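Local coordinates for Udp-n-acetylglucosamine pyrophosphorylase (Trypanosoma brucei, PDB 4BQH), which probably catalyses the transfer of a uridylyl group from UTP to N-acetyl-alpha-D-glucosamine 1-phosphate, giving UDP-N-acetylglucosamine and diphosphate, at residues K107-G112 / V292-A297; A274-G279 / H365-A370. All coordinates share one frame; numbering follows the deposited sequence. Where two conformers were deposited one is given.

Interaction 1 (K107-G112 / V292-A297); sequences KAIQKG and VFIGYA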
# COMPACT_ATOMS: atom_id res chain seq x y z
N LYS A 107 -0.75 -1.85 21.76
CA LYS A 107 -0.03 -2.92 22.45
C LYS A 107 0.72 -3.77 21.41
O LYS A 107 1.87 -4.17 21.64
CB LYS A 107 -1.00 -3.76 23.32
CG LYS A 107 -0.49 -5.11 23.80
CD LYS A 107 -1.59 -6.03 24.41
CE LYS A 107 -3.01 -5.78 23.86
NZ LYS A 107 -3.88 -6.98 23.53
N ALA A 108 0.08 -4.05 20.28
CA ALA A 108 0.74 -4.87 19.25
C ALA A 108 1.93 -4.13 18.63
O ALA A 108 2.93 -4.75 18.29
CB ALA A 108 -0.28 -5.28 18.17
N ILE A 109 1.81 -2.83 18.43
CA ILE A 109 2.95 -2.04 17.94
C ILE A 109 4.12 -2.12 18.94
O ILE A 109 5.28 -2.36 18.53
CB ILE A 109 2.52 -0.57 17.64
CG1 ILE A 109 1.61 -0.57 16.40
CG2 ILE A 109 3.74 0.30 17.37
CD1 ILE A 109 0.88 0.75 16.22
N GLN A 110 3.81 -1.94 20.22
CA GLN A 110 4.84 -2.01 21.29
C GLN A 110 5.56 -3.36 21.29
O GLN A 110 6.81 -3.43 21.45
CB GLN A 110 4.22 -1.76 22.67
CG GLN A 110 5.22 -1.90 23.83
CD GLN A 110 6.36 -0.91 23.75
OE1 GLN A 110 7.51 -1.28 23.52
NE2 GLN A 110 6.05 0.35 23.96
N LYS A 111 4.78 -4.42 21.10
CA LYS A 111 5.28 -5.79 21.13
C LYS A 111 6.14 -6.13 19.91
O LYS A 111 6.67 -7.24 19.83
CB LYS A 111 4.14 -6.80 21.28
CG LYS A 111 3.54 -6.86 22.68
CD LYS A 111 2.62 -8.07 22.87
CE LYS A 111 1.29 -7.94 22.12
NZ LYS A 111 0.64 -9.27 21.83
N GLY A 112 6.25 -5.20 18.95
CA GLY A 112 7.06 -5.45 17.74
C GLY A 112 6.41 -6.41 16.76
O GLY A 112 7.11 -7.03 15.93
N VAL A 292 -6.18 1.39 15.16
CA VAL A 292 -7.60 0.93 15.12
C VAL A 292 -7.75 -0.24 14.13
O VAL A 292 -8.43 -1.23 14.42
CB VAL A 292 -8.57 2.07 14.77
CG1 VAL A 292 -10.01 1.59 14.61
CG2 VAL A 292 -8.46 3.17 15.83
N PHE A 293 -7.11 -0.12 12.97
CA PHE A 293 -7.09 -1.16 11.93
C PHE A 293 -6.48 -2.44 12.53
O PHE A 293 -7.04 -3.52 12.41
CB PHE A 293 -6.17 -0.61 10.82
CG PHE A 293 -6.28 -1.28 9.47
CD1 PHE A 293 -7.37 -2.03 9.07
CD2 PHE A 293 -5.27 -1.04 8.55
CE1 PHE A 293 -7.44 -2.57 7.77
CE2 PHE A 293 -5.32 -1.57 7.25
CZ PHE A 293 -6.42 -2.34 6.88
N ILE A 294 -5.34 -2.29 13.20
CA ILE A 294 -4.65 -3.41 13.87
C ILE A 294 -5.49 -4.03 14.99
O ILE A 294 -5.60 -5.26 15.08
CB ILE A 294 -3.27 -2.96 14.38
CG1 ILE A 294 -2.37 -2.56 13.18
CG2 ILE A 294 -2.60 -4.05 15.24
CD1 ILE A 294 -1.19 -1.68 13.62
N GLY A 295 -6.05 -3.19 15.84
CA GLY A 295 -6.89 -3.66 16.96
C GLY A 295 -8.12 -4.40 16.46
O GLY A 295 -8.49 -5.46 16.99
N TYR A 296 -8.73 -3.88 15.39
CA TYR A 296 -9.87 -4.55 14.77
C TYR A 296 -9.47 -5.94 14.25
O TYR A 296 -10.20 -6.92 14.47
CB TYR A 296 -10.39 -3.69 13.61
CG TYR A 296 -11.63 -4.19 12.90
CD1 TYR A 296 -12.82 -4.50 13.60
CD2 TYR A 296 -11.64 -4.27 11.52
CE1 TYR A 296 -13.96 -4.92 12.91
CE2 TYR A 296 -12.76 -4.70 10.82
CZ TYR A 296 -13.91 -5.03 11.50
OH TYR A 296 -14.98 -5.42 10.74
N ALA A 297 -8.34 -6.05 13.57
CA ALA A 297 -7.92 -7.36 13.08
C ALA A 297 -7.74 -8.34 14.24
O ALA A 297 -8.16 -9.48 14.17
CB ALA A 297 -6.62 -7.25 12.29

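Interaction 2 (A274-G279 / H365-A370); sequences AYVQIG and HFMSLA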
# COMPACT_ATOMS: atom_id res chain seq x y z
N ALA A 274 3.30 -10.41 13.47
CA ALA A 274 2.00 -11.07 13.41
C ALA A 274 1.15 -10.52 12.27
O ALA A 274 0.32 -11.27 11.72
CB ALA A 274 1.26 -10.90 14.73
N TYR A 275 1.28 -9.23 11.96
CA TYR A 275 0.47 -8.61 10.89
C TYR A 275 1.32 -7.72 10.02
O TYR A 275 2.24 -7.07 10.50
CB TYR A 275 -0.67 -7.75 11.45
CG TYR A 275 -1.61 -8.55 12.30
CD1 TYR A 275 -2.68 -9.24 11.73
CD2 TYR A 275 -1.39 -8.65 13.67
CE1 TYR A 275 -3.55 -10.00 12.54
CE2 TYR A 275 -2.21 -9.41 14.48
CZ TYR A 275 -3.29 -10.07 13.93
OH TYR A 275 -4.09 -10.82 14.79
N VAL A 276 0.96 -7.66 8.74
CA VAL A 276 1.61 -6.81 7.75
C VAL A 276 0.53 -5.88 7.19
O VAL A 276 -0.46 -6.36 6.62
CB VAL A 276 2.20 -7.66 6.60
CG1 VAL A 276 2.92 -6.77 5.58
CG2 VAL A 276 3.19 -8.71 7.11
N GLN A 277 0.71 -4.58 7.41
CA GLN A 277 -0.18 -3.60 6.78
C GLN A 277 0.43 -3.22 5.44
O GLN A 277 1.64 -3.00 5.36
CB GLN A 277 -0.30 -2.37 7.66
CG GLN A 277 -1.29 -1.35 7.05
CD GLN A 277 -1.46 -0.09 7.91
OE1 GLN A 277 -0.87 0.03 8.98
NE2 GLN A 277 -2.26 0.86 7.42
N ILE A 278 -0.38 -3.17 4.39
CA ILE A 278 0.15 -2.94 3.04
C ILE A 278 -0.48 -1.68 2.49
O ILE A 278 -1.70 -1.50 2.58
CB ILE A 278 -0.17 -4.12 2.10
CG1 ILE A 278 0.45 -5.40 2.68
CG2 ILE A 278 0.37 -3.86 0.70
CD1 ILE A 278 -0.20 -6.66 2.21
N GLY A 279 0.34 -0.82 1.91
CA GLY A 279 -0.19 0.41 1.29
C GLY A 279 0.70 0.94 0.20
O GLY A 279 1.89 0.63 0.16
N HIS A 365 0.47 -15.47 8.76
CA HIS A 365 -0.04 -16.76 8.28
C HIS A 365 -0.70 -16.62 6.92
O HIS A 365 -0.42 -17.44 6.02
CB HIS A 365 -1.06 -17.36 9.26
CG HIS A 365 -1.42 -18.80 8.95
ND1 HIS A 365 -2.27 -19.51 9.73
CD2 HIS A 365 -0.99 -19.67 7.95
CE1 HIS A 365 -2.40 -20.76 9.22
NE2 HIS A 365 -1.64 -20.86 8.14
N PHE A 366 -1.56 -15.61 6.76
CA PHE A 366 -2.16 -15.39 5.43
C PHE A 366 -1.10 -15.10 4.37
O PHE A 366 -1.19 -15.63 3.25
CB PHE A 366 -3.24 -14.28 5.42
CG PHE A 366 -3.81 -14.03 4.05
CD1 PHE A 366 -4.74 -14.91 3.51
CD2 PHE A 366 -3.36 -12.98 3.26
CE1 PHE A 366 -5.22 -14.72 2.22
CE2 PHE A 366 -3.88 -12.78 1.98
CZ PHE A 366 -4.82 -13.65 1.47
N MET A 367 -0.13 -14.24 4.68
CA MET A 367 0.90 -13.94 3.68
C MET A 367 1.60 -15.21 3.22
O MET A 367 1.90 -15.38 2.03
CB MET A 367 1.89 -12.91 4.21
CG MET A 367 1.25 -11.57 4.58
SD MET A 367 0.30 -10.78 3.27
CE MET A 367 1.62 -10.31 2.13
N SER A 368 1.91 -16.09 4.18
CA SER A 368 2.52 -17.39 3.89
C SER A 368 1.63 -18.30 3.04
O SER A 368 2.08 -18.88 2.05
CB SER A 368 2.84 -18.11 5.21
OG SER A 368 3.78 -17.37 5.96
N LEU A 369 0.38 -18.45 3.44
CA LEU A 369 -0.49 -19.41 2.77
C LEU A 369 -0.82 -18.89 1.38
O LEU A 369 -0.91 -19.68 0.44
CB LEU A 369 -1.79 -19.60 3.58
CG LEU A 369 -2.79 -20.64 3.04
CD1 LEU A 369 -3.53 -21.31 4.20
CD2 LEU A 369 -3.85 -19.99 2.17
N ALA A 370 -1.06 -17.59 1.27
CA ALA A 370 -1.43 -16.98 -0.01
C ALA A 370 -0.29 -17.17 -0.97
O ALA A 370 -0.52 -17.49 -2.15
CB ALA A 370 -1.76 -15.49 0.14

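Interaction 1 (K107-G112 / V292-A297)
OD1 of Asp-290 accepts the backbone N-H of Val-292 and, weakly, that of Phe-293, holding the first turn of the helix from which Ile-294 reaches across to Ala-108 and Ile-109. The helical bonding continues from this turn, Tyr-296 N donating to Val-292 O at 2.8 Å. The contact itself is apolar and small, about 99 Å² in all, and it rests on one isoleucine serving two neighbours. Ile-294 divides the work between its branches. Its CG2, lying anti to the backbone N (chi1 -64°), meets CB of Ala-108 at 3.9 Å, while the ethyl arm ends in CD1, 4.1 Å from CG1 of Ile-109. CD1 of Ile-109 lies at the same distance, so the Ile-294 CD1 methyl sits against the CG1-CD1 bond of Ile-109. The two isoleucine side chains cross at about a right angle. Ala-108, with its CB directed at the partner helix, lets the backbones come as near as 7.8 Å between its CA and that of Ile-294. All three touching residues are buried. Just beyond them the first helix stops in a Schellman motif: Gly-112 takes a positive phi of 75°, and its N bonds to Ile-109 O at 3.0 Å. The second helix, 291-300, lies on the central sheet, where Phe-293 and Ala-297 pack on Leu-361 of strand 359-363 and Val-305 of strand 304-309, and Ile-294 also touches Leu-361. Contact between two helices side by side over a sheet is in keeping with the alpha/beta nucleotidyltransferase fold of the GT-A clan, in which helices 95-110 and 291-300 are here neighbours in one layer.

Interaction 2 (A274-G279 / H365-A370)
Val-276 is the first residue along 274-279 to meet Met-367 of the facing helix, for Ala-274 and Tyr-275 before it both direct their CB atoms away from that helix. The backbone of Ala-274 bonds to Gln-113, just before strand 114-119, and to Leu-364, the first residue of helix 364-374. At Val-276 the CG2 methyl approaches CG of Met-367 at 4.3 Å, a loose apolar touch partway along the thioether chain. Gln-277 follows on the other face of the strand, where its extended side chain is tied at both ends of the amide: NE2 donates to the carbonyl of Asn-287, and OE1 takes a weak bond from the backbone N of Asp-290. Ile-278 returns to the face of Val-276. Its CD1 and CE of Met-367 reach toward one another tip to tip, 4.1 Å apart. Met-367 can serve both residues because chi1 (-61°) sets CG beside the valine, and the bends at chi2 and chi3 (-55° and -70°) swing the terminal methyl along the strand to the isoleucine. The contact buries about 118 Å², most of it on these three buried residues. A bound oxindole inhibitor lies about 10 Å from the Met-367 side chain. Helix 364-374 thus covers the face of strand 275-280 that carries Val-276 and Ile-278, and Met-367 continues onto Val-241, Phe-242 and Leu-245 of helix 241-246. The strand itself runs between strand 114-119, to which it is parallel, and antiparallel strand 359-363, while Tyr-275 and Gln-277 turn to helix 291-300.

How the interactions relate
From the N terminus, the chain leaves helix 95-110, passes through strand 114-119, adds strands 175-180 and 205-209 to the sheet, and returns to pair beside 114-119 as strand 275-280. It then enters helix 291-300, where interaction 1 closes a loop of 179 residues. That loop contains the first half of interaction 2, whose second half, on helix 364-374, closes a second loop of 85 residues, so the contacts cross rather than nest. Interaction 1 joins helices within one layer, whereas interaction 2 fastens a helix to the other side of the central sheet. Their centres lie 14 Å apart, and they touch where Phe-293 packs on Gln-277 and Ala-297 on Tyr-275, linking both layers through strand 275-280.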